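Local coordinates for designed Anbu Protein (Synthetic construct, PDB 5LOY), which probably acts as an N-terminal nucleophile hydrolase in protein degradation and, as a consensus-designed ancestral beta subunit of the proteasome family, forms a helical assembly, at residues I27-K32 and G188-L193; D178-M181 and S186-L189; A169-L174 and D213-M218. All blocks are in the same frame, centred on the assembly; numbering follows the deposited sequence.

Interaction 1 of 3, residues I27-K32 and G188-L193; sequences ISTFRK and GLPLDL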
# COMPACT_ATOMS: atom_id res chain seq x y z
N ILE A 27 -4.53 9.56 19.96
CA ILE A 27 -4.49 9.90 18.58
C ILE A 27 -5.50 11.02 18.49
O ILE A 27 -6.63 10.86 18.96
CB ILE A 27 -4.92 8.69 17.75
CG1 ILE A 27 -3.89 7.56 17.94
CG2 ILE A 27 -5.03 9.05 16.28
CD1 ILE A 27 -4.28 6.24 17.31
N SER A 28 -5.10 12.18 17.98
CA SER A 28 -6.07 13.27 17.83
C SER A 28 -5.92 14.00 16.52
O SER A 28 -5.15 13.58 15.64
CB SER A 28 -6.10 14.24 19.04
OG SER A 28 -4.82 14.38 19.60
N THR A 29 -6.73 15.04 16.39
CA THR A 29 -6.84 15.79 15.16
C THR A 29 -5.88 16.99 15.19
O THR A 29 -5.93 17.82 16.09
CB THR A 29 -8.30 16.21 14.98
OG1 THR A 29 -9.13 15.05 15.05
CG2 THR A 29 -8.54 16.88 13.65
N PHE A 30 -4.99 17.03 14.21
CA PHE A 30 -4.12 18.17 13.97
C PHE A 30 -4.04 18.39 12.46
O PHE A 30 -3.77 17.47 11.72
CB PHE A 30 -2.71 17.93 14.50
CG PHE A 30 -2.60 18.04 15.99
CD1 PHE A 30 -2.84 16.95 16.80
CD2 PHE A 30 -2.22 19.23 16.58
CE1 PHE A 30 -2.74 17.05 18.18
CE2 PHE A 30 -2.10 19.34 17.96
CZ PHE A 30 -2.37 18.25 18.76
N ARG A 31 -4.29 19.62 12.03
CA ARG A 31 -4.19 20.02 10.62
C ARG A 31 -2.73 19.88 10.12
O ARG A 31 -1.81 20.25 10.83
CB ARG A 31 -4.67 21.48 10.52
CG ARG A 31 -4.86 22.03 9.11
CD ARG A 31 -5.12 23.55 9.11
NE ARG A 31 -6.16 23.92 8.14
CZ ARG A 31 -7.46 24.06 8.42
NH1 ARG A 31 -7.92 23.90 9.64
NH2 ARG A 31 -8.30 24.39 7.45
N LYS A 32 -2.53 19.39 8.90
CA LYS A 32 -1.19 19.17 8.36
C LYS A 32 -0.83 20.01 7.14
O LYS A 32 0.22 19.81 6.54
CB LYS A 32 -1.03 17.70 8.03
CG LYS A 32 -1.21 16.80 9.25
CD LYS A 32 -1.26 15.35 8.81
CE LYS A 32 -1.80 14.41 9.89
NZ LYS A 32 -0.91 14.40 11.08
N GLY A 188 -7.28 9.38 8.72
CA GLY A 188 -8.65 9.73 9.06
C GLY A 188 -9.07 11.17 8.80
O GLY A 188 -8.25 12.08 8.78
N LEU A 189 -10.37 11.36 8.61
CA LEU A 189 -10.99 12.67 8.41
C LEU A 189 -10.90 13.48 9.67
O LEU A 189 -10.86 12.91 10.75
CB LEU A 189 -12.46 12.49 8.05
CG LEU A 189 -12.80 11.81 6.72
CD1 LEU A 189 -14.30 11.77 6.48
CD2 LEU A 189 -12.15 12.53 5.58
N PRO A 190 -10.93 14.82 9.56
CA PRO A 190 -11.11 15.63 8.34
C PRO A 190 -9.90 15.76 7.45
O PRO A 190 -8.78 15.74 7.98
CB PRO A 190 -11.50 17.00 8.89
CG PRO A 190 -11.02 17.01 10.32
CD PRO A 190 -11.18 15.60 10.78
N LEU A 191 -10.13 15.90 6.13
CA LEU A 191 -9.08 16.23 5.16
C LEU A 191 -9.09 17.68 4.83
O LEU A 191 -10.12 18.33 4.91
CB LEU A 191 -9.27 15.58 3.79
CG LEU A 191 -9.78 14.16 3.71
CD1 LEU A 191 -9.76 13.71 2.27
CD2 LEU A 191 -8.92 13.25 4.58
N ASP A 192 -7.93 18.16 4.41
CA ASP A 192 -7.78 19.47 3.79
C ASP A 192 -7.44 19.24 2.31
O ASP A 192 -6.69 18.32 1.97
CB ASP A 192 -6.70 20.29 4.51
CG ASP A 192 -7.15 20.74 5.92
OD1 ASP A 192 -7.95 21.71 6.01
OD2 ASP A 192 -6.75 20.10 6.93
N LEU A 193 -8.05 20.05 1.46
CA LEU A 193 -7.86 19.98 0.03
C LEU A 193 -7.62 21.38 -0.54
O LEU A 193 -8.39 22.31 -0.26
CB LEU A 193 -9.09 19.39 -0.63
CG LEU A 193 -9.06 19.38 -2.17
CD1 LEU A 193 -8.02 18.38 -2.68
CD2 LEU A 193 -10.43 19.05 -2.74
O HOH W 1 -8.57 13.60 12.91
O HOH W 2 -4.61 18.44 7.43

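Interaction 2 of 3, residues D178-M181 and S186-L189; sequences DSTM and SVGL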
# COMPACT_ATOMS: atom_id res chain seq x y z
N ASP A 178 -9.72 7.59 0.16
CA ASP A 178 -10.78 6.64 0.47
C ASP A 178 -10.20 5.25 0.70
O ASP A 178 -10.48 4.61 1.70
CB ASP A 178 -11.80 6.62 -0.66
CG ASP A 178 -12.85 5.53 -0.50
OD1 ASP A 178 -13.44 5.35 0.59
OD2 ASP A 178 -13.10 4.84 -1.51
N SER A 179 -9.38 4.79 -0.25
CA SER A 179 -8.78 3.46 -0.18
C SER A 179 -7.86 3.32 1.03
O SER A 179 -7.83 2.28 1.70
CB SER A 179 -8.00 3.16 -1.46
OG SER A 179 -8.89 2.99 -2.54
N THR A 180 -7.10 4.37 1.30
CA THR A 180 -6.21 4.39 2.46
C THR A 180 -6.98 4.32 3.77
O THR A 180 -6.66 3.50 4.63
CB THR A 180 -5.33 5.65 2.43
OG1 THR A 180 -4.56 5.70 1.22
CG2 THR A 180 -4.41 5.66 3.61
N MET A 181 -8.04 5.12 3.90
CA MET A 181 -8.85 5.11 5.12
C MET A 181 -9.57 3.80 5.37
O MET A 181 -9.65 3.34 6.53
CB MET A 181 -9.81 6.28 5.14
CG MET A 181 -9.06 7.58 5.42
SD MET A 181 -9.98 9.12 5.41
CE MET A 181 -11.07 8.83 4.01
N SER A 186 -4.67 4.51 10.73
CA SER A 186 -3.84 5.61 11.20
C SER A 186 -4.11 6.87 10.35
O SER A 186 -3.62 7.95 10.67
CB SER A 186 -2.34 5.24 11.22
OG SER A 186 -1.80 5.22 9.90
N VAL A 187 -4.89 6.73 9.28
CA VAL A 187 -5.35 7.90 8.54
C VAL A 187 -6.87 8.11 8.65
O VAL A 187 -7.63 7.15 8.71
CB VAL A 187 -4.74 8.03 7.12
CG1 VAL A 187 -3.74 6.93 6.82
CG2 VAL A 187 -5.78 8.17 6.04
N GLY A 188 -7.28 9.38 8.72
CA GLY A 188 -8.65 9.73 9.06
C GLY A 188 -9.07 11.17 8.80
O GLY A 188 -8.25 12.08 8.78
N LEU A 189 -10.37 11.36 8.61
CA LEU A 189 -10.99 12.67 8.41
C LEU A 189 -10.90 13.48 9.67
O LEU A 189 -10.86 12.91 10.75
CB LEU A 189 -12.46 12.49 8.05
CG LEU A 189 -12.80 11.81 6.72
CD1 LEU A 189 -14.30 11.77 6.48
CD2 LEU A 189 -12.15 12.53 5.58
O HOH W 3 -9.34 5.03 8.97

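Interaction 3 of 3, residues A169-L174 and D213-M218; sequences AAKCAL and DPYFRM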
# COMPACT_ATOMS: atom_id res chain seq x y z
N ALA A 169 -7.41 15.38 -11.06
CA ALA A 169 -6.33 15.15 -10.08
C ALA A 169 -6.87 15.25 -8.67
O ALA A 169 -6.47 14.45 -7.81
CB ALA A 169 -5.21 16.14 -10.27
N ALA A 170 -7.80 16.18 -8.44
CA ALA A 170 -8.47 16.24 -7.14
C ALA A 170 -9.32 15.00 -6.85
O ALA A 170 -9.26 14.44 -5.73
CB ALA A 170 -9.29 17.49 -7.01
N LYS A 171 -10.10 14.55 -7.84
CA LYS A 171 -10.84 13.27 -7.68
C LYS A 171 -9.90 12.13 -7.32
O LYS A 171 -10.17 11.33 -6.43
CB LYS A 171 -11.50 12.86 -8.96
CG LYS A 171 -12.95 13.20 -9.12
CD LYS A 171 -13.51 12.33 -10.22
CE LYS A 171 -13.63 13.05 -11.55
NZ LYS A 171 -14.04 12.09 -12.62
N CYS A 172 -8.80 12.04 -8.05
CA CYS A 172 -7.86 10.97 -7.86
C CYS A 172 -7.25 11.02 -6.47
O CYS A 172 -7.15 10.02 -5.79
CB CYS A 172 -6.79 11.08 -8.91
SG CYS A 172 -5.70 9.66 -8.96
N ALA A 173 -6.88 12.21 -6.00
CA ALA A 173 -6.43 12.34 -4.60
C ALA A 173 -7.49 11.84 -3.61
O ALA A 173 -7.17 11.11 -2.69
CB ALA A 173 -6.07 13.78 -4.28
N LEU A 174 -8.74 12.22 -3.80
CA LEU A 174 -9.78 11.84 -2.85
C LEU A 174 -10.03 10.33 -2.80
O LEU A 174 -10.19 9.73 -1.73
CB LEU A 174 -11.07 12.61 -3.14
CG LEU A 174 -10.93 14.11 -2.84
CD1 LEU A 174 -12.21 14.84 -3.19
CD2 LEU A 174 -10.63 14.36 -1.36
N ASP A 213 -19.52 15.50 4.74
CA ASP A 213 -19.46 16.18 3.45
C ASP A 213 -20.25 15.44 2.37
O ASP A 213 -19.90 14.31 2.04
CB ASP A 213 -18.03 16.35 2.98
CG ASP A 213 -17.95 17.23 1.75
OD1 ASP A 213 -18.45 18.36 1.82
OD2 ASP A 213 -17.39 16.79 0.72
N PRO A 214 -21.29 16.08 1.81
CA PRO A 214 -22.10 15.39 0.79
C PRO A 214 -21.31 14.94 -0.42
O PRO A 214 -21.49 13.83 -0.87
CB PRO A 214 -23.14 16.45 0.39
CG PRO A 214 -23.28 17.30 1.62
CD PRO A 214 -21.88 17.37 2.19
N TYR A 215 -20.42 15.78 -0.94
CA TYR A 215 -19.69 15.41 -2.13
C TYR A 215 -18.82 14.17 -1.87
O TYR A 215 -18.85 13.21 -2.67
CB TYR A 215 -18.83 16.54 -2.67
CG TYR A 215 -17.96 16.09 -3.83
CD1 TYR A 215 -18.51 15.80 -5.07
CD2 TYR A 215 -16.60 15.94 -3.68
CE1 TYR A 215 -17.72 15.38 -6.12
CE2 TYR A 215 -15.79 15.54 -4.72
CZ TYR A 215 -16.35 15.26 -5.94
OH TYR A 215 -15.51 14.84 -6.97
N PHE A 216 -18.05 14.18 -0.78
CA PHE A 216 -17.13 13.07 -0.53
C PHE A 216 -17.91 11.78 -0.29
O PHE A 216 -17.48 10.73 -0.73
CB PHE A 216 -16.15 13.39 0.61
CG PHE A 216 -14.98 12.41 0.72
CD1 PHE A 216 -14.26 11.99 -0.38
CD2 PHE A 216 -14.61 11.93 1.95
CE1 PHE A 216 -13.18 11.11 -0.26
CE2 PHE A 216 -13.54 11.05 2.09
CZ PHE A 216 -12.83 10.63 0.98
N ARG A 217 -19.07 11.87 0.35
CA ARG A 217 -19.97 10.71 0.47
C ARG A 217 -20.45 10.18 -0.86
O ARG A 217 -20.44 8.98 -1.07
CB ARG A 217 -21.20 11.05 1.27
CG ARG A 217 -21.04 10.86 2.76
CD ARG A 217 -22.41 10.87 3.45
NE ARG A 217 -22.21 10.98 4.89
CZ ARG A 217 -23.16 11.28 5.76
NH1 ARG A 217 -24.40 11.52 5.36
NH2 ARG A 217 -22.84 11.36 7.05
N MET A 218 -20.86 11.07 -1.76
CA MET A 218 -21.29 10.68 -3.08
C MET A 218 -20.16 10.01 -3.83
O MET A 218 -20.36 9.01 -4.50
CB MET A 218 -21.78 11.86 -3.90
CG MET A 218 -22.95 11.53 -4.81
SD MET A 218 -23.71 12.94 -5.70
CE MET A 218 -22.41 14.17 -5.97

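Interaction 1 of 3, residues I27-K32 and G188-L193
A salt bridge from Arg31 to Asp192, one apolar touch and two bridging waters join strand 27-29 and the loop after it to the loop before strand 191-197 and its first residues, within the antiparallel sheet of this proteasome-type (Ntn-hydrolase) fold. Both strands pair with strand 11-21, and the two segments meet through side chains and water. The Arg31 and Asp192 side chains cross at about a right angle, with guanidinium and carboxylate planes 43° apart. Arg31 NH2 is 3.1 Å from Asp192 OD1, but that oxygen lies over a guanidinium face, well out of the plane, so charge alone holds the pair and no N-H points at it. Arg208 adds a like charge beside Arg31 NH1. One water accepts from Lys32 N at 2.7 Å and donates to Asp192 OD2 at 2.8 Å. With an alanine in place of Asp192, Arg31 would probably be left without its carboxylate beside a second arginine, and the water on Lys32 N without the oxygen it donates to. Lys32 NZ instead bonds Thr20 and, weakly, Thr1. At the other end, Thr29 has CG2 anti to the backbone N (OG1 at chi1 -54°), and this methyl comes up against Pro190 CD at 4.1 Å. Thr29 OG1 binds the other water at 2.6 Å, which donates at 3.2 Å to Leu189 O, the carbonyl oxygen of the cis peptide into Pro190.

Interaction 2 of 3, residues D178-M181 and S186-L189
The last turns of helix 166-183 and the irregular segment 186-189 come closest at Met181 and Val187, whose CA atoms are 5.6 Å apart. This is the helix-to-strand connection of the proteasome-type fold: the chain leaves the helix, turns back beside it and heads for strand 191-197. The packing is apolar and largely buried. Val187 points its side chain at the helix and is met by two residues there. Its CG1 lies 3.5 Å from Thr180 CG2, while its CG2 lies 3.4 Å from Met181 CG; each pair of side chains crosses at about a right angle. Thr180 can offer a methyl here because its CG2 stands anti to the backbone N (OG1 at chi1 -58°), and its hydroxyl is turned back to bond Ser176 O one helical turn earlier. Met181 works further along the loop. Its sulphur rests against the backbone, SD 3.9 Å from Gly188 CA, and the bend at chi3 (-40°) turns the methyl toward Phe216 of helix 214-232. Arg220 of that helix also touches Met181, so the thioether fills a seam between two helices and the loop. On a different side of the helix end, Asp178 and Ser179 both bind Arg158 of the second subunit. A water lies between the backbones, 3.0 Å from Met181 O and 2.7 Å from Val187 O, although more acceptors surround it than it has protons to give. Beside Leu189 the Met181 sulphur SD sits 4.0 Å from CD2, with Met181 CE 4.2 Å from the same methyl.

Interaction 3 of 3, residues A169-L174 and D213-M218
Leu174 is the central residue of this helix-helix contact, set between the rings of Tyr215 and Phe216 where helix 166-183 meets the first turn of helix 214-232. The short segments cross at -73°, with axes 11.9 Å apart. Apolar contacts come first: Leu174 CD1 approaches the edge of the tyrosine ring in its plane, 4.0 Å from Tyr215 CE2, and Leu174 CB lies 3.9 Å from Phe216 CE1. Both rings have CG anti to the backbone N (chi1 174° for Tyr215, -168° for Phe216), which throws them out from the helix toward the partner. A polar atom also meets an aromatic edge, for Leu174 O is in the plane of the Phe216 ring, 3.6 Å from CE1. Lys171 contributes its aliphatic part, CG standing 3.7 Å from Tyr215 OH. The polar ends of both residues reach the second subunit: Lys171 NZ bonds Phe231 O and Leu234 O there, and Tyr215 OH bonds its Pro235 O. A capping bond starts helix 214-232: N-cap Asp213 accepts from Phe216 N through OD2 at 3.1 Å, the donor coming from above the carboxylate plane, and Arg207 forms a salt bridge with the same oxygen. Ile209 of strand 205-209 packs on both Leu174 and Phe216, tying the helix pair to the sheet, while helix 153-159 covers helix 166-183 at Cys172.

In the fold
From the N terminus, the chain first lays down 27-32, whose partner 188-193 arrives after 155 intervening residues; interaction 1 thus closes the longest loop, spanning the second sheet and most of the helices. Interaction 3 opens at 169-174 and closes at 213-218, so it alternates with interaction 1 along the sequence. Interaction 2, a short turn-back, falls wholly between the two halves of interaction 3. Interactions 1 and 2 share Gly188 and Leu189, the connection from helix layer to sheet. Phe216 of interaction 3 reaches that connection, with CE2 packing on both Leu189 CD2 and Met181 CE, and Leu174 touches Leu191. Together they join the sheet to helices 166-183 and 214-232.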